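Cyclin-dependent kinase inhibitor 3 (Homo sapiens, PDB 1FPZ) removes phosphate from phosphotyrosine and phosphoserine or phosphothreonine residues of proteins, and dephosphorylates the cyclin-dependent kinase CDK2 in a cyclin-dependent manner. Local coordinates at residues 65-69 with 70-74; 152-155 with 156-160. The protein carries 1 engineered substitution. All coordinates share one frame; numbering follows the deposited sequence.

Contact 1. Residues 65-69 with 70-74; sequences EELKS and CGIQD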
loop_
_atom_site.group_PDB
_atom_site.type_symbol
_atom_site.label_atom_id
_atom_site.label_comp_id
_atom_site.label_asym_id
_atom_site.label_seq_id
_atom_site.Cartn_x
_atom_site.Cartn_y
_atom_site.Cartn_z
ATOM N N GLU A 65 -10.766 13.055 7.031
ATOM C CA GLU A 65 -12.231 13.088 7.083
ATOM C C GLU A 65 -12.846 12.589 5.769
ATOM O O GLU A 65 -13.843 11.867 5.766
ATOM C CB GLU A 65 -12.698 14.514 7.348
ATOM C CG GLU A 65 -14.149 14.625 7.709
ATOM C CD GLU A 65 -14.416 14.174 9.124
ATOM O OE1 GLU A 65 -14.312 12.963 9.391
ATOM O OE2 GLU A 65 -14.719 15.040 9.972
ATOM N N GLU A 66 -12.250 12.992 4.654
ATOM C CA GLU A 66 -12.716 12.570 3.337
ATOM C C GLU A 66 -12.664 11.043 3.221
ATOM O O GLU A 66 -13.630 10.404 2.789
ATOM C CB GLU A 66 -11.823 13.187 2.258
ATOM C CG GLU A 66 -11.849 12.439 0.951
ATOM C CD GLU A 66 -12.910 12.931 -0.012
ATOM O OE1 GLU A 66 -14.081 13.096 0.394
ATOM O OE2 GLU A 66 -12.564 13.144 -1.194
ATOM N N LEU A 67 -11.520 10.470 3.592
ATOM C CA LEU A 67 -11.320 9.033 3.539
ATOM C C LEU A 67 -12.304 8.342 4.454
ATOM O O LEU A 67 -12.852 7.291 4.117
ATOM C CB LEU A 67 -9.899 8.673 3.975
ATOM C CG LEU A 67 -8.750 9.204 3.123
ATOM C CD1 LEU A 67 -7.444 9.030 3.893
ATOM C CD2 LEU A 67 -8.703 8.463 1.778
ATOM N N LYS A 68 -12.508 8.928 5.628
ATOM C CA LYS A 68 -13.427 8.388 6.613
ATOM C C LYS A 68 -14.843 8.407 6.037
ATOM O O LYS A 68 -15.618 7.457 6.212
ATOM C CB LYS A 68 -13.364 9.246 7.879
ATOM C CG LYS A 68 -14.469 8.985 8.874
ATOM C CD LYS A 68 -14.381 7.607 9.458
ATOM C CE LYS A 68 -15.422 7.447 10.531
ATOM N NZ LYS A 68 -15.271 6.179 11.275
ATOM N N SER A 69 -15.161 9.504 5.349
ATOM C CA SER A 69 -16.466 9.714 4.721
ATOM C C SER A 69 -16.678 8.786 3.530
ATOM O O SER A 69 -17.803 8.579 3.082
ATOM C CB SER A 69 -16.580 11.166 4.248
ATOM O OG SER A 69 -17.688 11.347 3.387
ATOM N N CYS A 70 -15.580 8.240 3.019
ATOM C CA CYS A 70 -15.616 7.338 1.878
ATOM C C CYS A 70 -15.884 5.913 2.303
ATOM O O CYS A 70 -16.233 5.077 1.476
ATOM C CB CYS A 70 -14.285 7.344 1.130
ATOM S SG CYS A 70 -14.004 8.690 -0.027
ATOM N N GLY A 71 -15.693 5.621 3.584
ATOM C CA GLY A 71 -15.927 4.264 4.054
ATOM C C GLY A 71 -14.649 3.481 4.317
ATOM O O GLY A 71 -14.676 2.274 4.598
ATOM N N ILE A 72 -13.519 4.163 4.223
ATOM C CA ILE A 72 -12.234 3.530 4.465
ATOM C C ILE A 72 -12.254 3.003 5.888
ATOM O O ILE A 72 -12.515 3.751 6.823
ATOM C CB ILE A 72 -11.085 4.534 4.363
ATOM C CG1 ILE A 72 -11.157 5.297 3.037
ATOM C CG2 ILE A 72 -9.758 3.809 4.518
ATOM C CD1 ILE A 72 -11.052 4.432 1.813
ATOM N N GLN A 73 -11.963 1.726 6.064
ATOM C CA GLN A 73 -11.974 1.150 7.400
ATOM C C GLN A 73 -10.578 0.864 7.947
ATOM O O GLN A 73 -10.317 1.024 9.135
ATOM C CB GLN A 73 -12.780 -0.137 7.392
ATOM C CG GLN A 73 -14.028 -0.062 6.546
ATOM C CD GLN A 73 -15.083 -1.001 7.041
ATOM O OE1 GLN A 73 -15.795 -0.690 7.991
ATOM N NE2 GLN A 73 -15.177 -2.175 6.419
ATOM N N ASP A 74 -9.696 0.418 7.069
ATOM C CA ASP A 74 -8.320 0.111 7.434
ATOM C C ASP A 74 -7.360 0.767 6.452
ATOM O O ASP A 74 -7.588 0.689 5.248
ATOM C CB ASP A 74 -8.105 -1.399 7.405
ATOM C CG ASP A 74 -8.842 -2.122 8.509
ATOM O OD1 ASP A 74 -10.092 -2.078 8.534
ATOM O OD2 ASP A 74 -8.168 -2.747 9.353
#
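Ile72 holds CG1 beside its own backbone N (chi1 -52°), and this puts CG1 3.7 Å from Leu67 CB. Leu67 likewise carries CG beside its own N (chi1 -63°), and the two side chains cross at a slant. Both residues belong to a Schellman motif that ends helix 60-70. Gly71 is the residue that leaves the helix. Its phi is positive (105°), a conformation that glycine adopts readily. Two backbone bonds close the cap. Ile72 N donates to Leu67 O at 3.2 Å, although the positions of that oxygen and of the nearby Ile72 CG1 are less certain. Gly71 N donates to Lys68 O at 3.2 Å, well above the carbonyl plane. The apolar pair continues into the core, where both side chains touch Leu137 of strand 136-139. The motif thus turns the chain from the helix toward strand 74-77 of the central sheet. Lys68 CB heads away from the turn, and its NZ makes a weak hydrogen bond to Cys99 O. Cys70 O accepts a bond from Lys135 NZ. Cys70 SG lies back along the helix, 3.3 Å from Glu66 O and 4.4 Å from Glu66 CD.

Contact 2. Residues 152-155 with 156-160; sequences ACLL and LYLSD
Leu154 and Leu158, one turn apart on helix 146-158, run alongside each other in the same direction. Leu158 CD1 rests 4.0 Å from Leu154 CG and 4.0 Å from Leu154 CD1. The two reach this position by different torsions. Leu154 sends CG opposite its own N (chi1 177°), whereas Leu158 holds CG beside the N (chi1 -66°). Leu154 CD1 is also 4.5 Å from Tyr157 CD2, a loose apolar contact. Tyr157 has CG anti to its N (chi1 -171°), and the ring turns outward, toward Met123, Glu124 and Thr127 of helix 116-131. Leu156 folds back over the preceding turn, with CD2 3.5 Å from Ala152 O and 4.1 Å from Cys153 CA. Regular i to i+4 bonds run beneath these side chains, including Leu158 N to Leu154 O at 2.8 Å. The last, from Ser159 N to Leu155 O, is strongly bent and weak. Ser159 is the first residue to leave helical phi/psi. Its OG accepts a bond from Thr161 N. The helix is packed on several sides. Ala152, Leu155 and Leu156 meet helix 164-175, and Ala152, Cys153 and Leu156 touch Leu189 of helix 183-189. Leu154 also leans on helix 116-131, while Leu155 and Leu158 touch Val37 in a loop beyond strand 30-33.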
loop_
_atom_site.group_PDB
_atom_site.type_symbol
_atom_site.label_atom_id
_atom_site.label_comp_id
_atom_site.label_asym_id
_atom_site.label_seq_id
_atom_site.Cartn_x
_atom_site.Cartn_y
_atom_site.Cartn_z
ATOM N N ALA A 152 1.485 -5.956 -5.534
ATOM C CA ALA A 152 1.906 -7.026 -6.429
ATOM C C ALA A 152 2.308 -8.263 -5.637
ATOM O O ALA A 152 2.130 -9.394 -6.091
ATOM C CB ALA A 152 3.030 -6.552 -7.288
ATOM N N CYS A 153 2.858 -8.053 -4.453
ATOM C CA CYS A 153 3.210 -9.184 -3.607
ATOM C C CYS A 153 1.933 -9.920 -3.176
ATOM O O CYS A 153 1.904 -11.142 -3.133
ATOM C CB CYS A 153 3.959 -8.698 -2.369
ATOM S SG CYS A 153 5.719 -8.858 -2.491
ATOM N N LEU A 154 0.881 -9.160 -2.860
ATOM C CA LEU A 154 -0.399 -9.734 -2.413
ATOM C C LEU A 154 -1.012 -10.596 -3.530
ATOM O O LEU A 154 -1.628 -11.610 -3.252
ATOM C CB LEU A 154 -1.382 -8.622 -1.993
ATOM C CG LEU A 154 -2.812 -9.069 -1.568
ATOM C CD1 LEU A 154 -2.794 -9.612 -0.147
ATOM C CD2 LEU A 154 -3.809 -7.893 -1.615
ATOM N N LEU A 155 -0.844 -10.192 -4.787
ATOM C CA LEU A 155 -1.381 -10.975 -5.902
ATOM C C LEU A 155 -0.644 -12.317 -5.950
ATOM O O LEU A 155 -1.283 -13.358 -6.048
ATOM C CB LEU A 155 -1.234 -10.233 -7.239
ATOM C CG LEU A 155 -2.096 -8.966 -7.321
ATOM C CD1 LEU A 155 -1.894 -8.287 -8.653
ATOM C CD2 LEU A 155 -3.583 -9.345 -7.122
ATOM N N LEU A 156 0.691 -12.297 -5.875
ATOM C CA LEU A 156 1.459 -13.544 -5.873
ATOM C C LEU A 156 1.059 -14.353 -4.652
ATOM O O LEU A 156 0.962 -15.583 -4.689
ATOM C CB LEU A 156 2.952 -13.264 -5.780
ATOM C CG LEU A 156 3.777 -12.798 -6.971
ATOM C CD1 LEU A 156 2.927 -12.327 -8.137
ATOM C CD2 LEU A 156 4.666 -11.705 -6.477
ATOM N N TYR A 157 0.831 -13.638 -3.560
ATOM C CA TYR A 157 0.469 -14.250 -2.300
ATOM C C TYR A 157 -0.844 -15.009 -2.393
ATOM O O TYR A 157 -0.913 -16.170 -1.995
ATOM C CB TYR A 157 0.398 -13.163 -1.222
ATOM C CG TYR A 157 0.238 -13.688 0.184
ATOM C CD1 TYR A 157 1.313 -14.269 0.870
ATOM C CD2 TYR A 157 -0.997 -13.618 0.822
ATOM C CE1 TYR A 157 1.146 -14.772 2.169
ATOM C CE2 TYR A 157 -1.178 -14.099 2.096
ATOM C CZ TYR A 157 -0.109 -14.675 2.773
ATOM O OH TYR A 157 -0.320 -15.104 4.059
ATOM N N LEU A 158 -1.882 -14.371 -2.932
ATOM C CA LEU A 158 -3.183 -15.033 -3.041
ATOM C C LEU A 158 -3.354 -15.936 -4.268
ATOM O O LEU A 158 -4.383 -16.578 -4.413
ATOM C CB LEU A 158 -4.318 -14.004 -3.002
ATOM C CG LEU A 158 -4.533 -13.225 -1.704
ATOM C CD1 LEU A 158 -5.408 -12.021 -1.967
ATOM C CD2 LEU A 158 -5.171 -14.124 -0.653
ATOM N N SER A 159 -2.370 -15.971 -5.159
ATOM C CA SER A 159 -2.462 -16.841 -6.337
ATOM C C SER A 159 -1.161 -17.591 -6.588
ATOM O O SER A 159 -0.073 -17.035 -6.486
ATOM C CB SER A 159 -2.810 -16.054 -7.597
ATOM O OG SER A 159 -2.829 -16.929 -8.711
ATOM N N ASP A 160 -1.270 -18.858 -6.939
ATOM C CA ASP A 160 -0.074 -19.626 -7.177
ATOM C C ASP A 160 0.151 -19.798 -8.669
ATOM O O ASP A 160 1.119 -20.426 -9.096
ATOM C CB ASP A 160 -0.203 -20.958 -6.443
ATOM C CG ASP A 160 -0.357 -20.764 -4.933
ATOM O OD1 ASP A 160 -1.002 -21.617 -4.273
ATOM O OD2 ASP A 160 0.175 -19.748 -4.410
#

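From the N terminus, contact 1 comes first. It ends helix 60-70 and turns the chain into strand 74-77. Contact 2 follows after strand 102-105, helix 116-131 and strand 136-139, at the C-terminal end of helix 146-158. Each is a local contact within one continuous run of chain, so neither closes a long loop. They stand in series and neither nest nor cross. The centres of contact 1 and contact 2 lie about 26 Å apart, and the nearest atoms of contact 1 and contact 2 are about 12 Å apart. Contact 1 joins helix 60-70 to the central sheet. Contact 2 lies among helices, and the helix it ends follows strand 136-139 of that sheet in the chain.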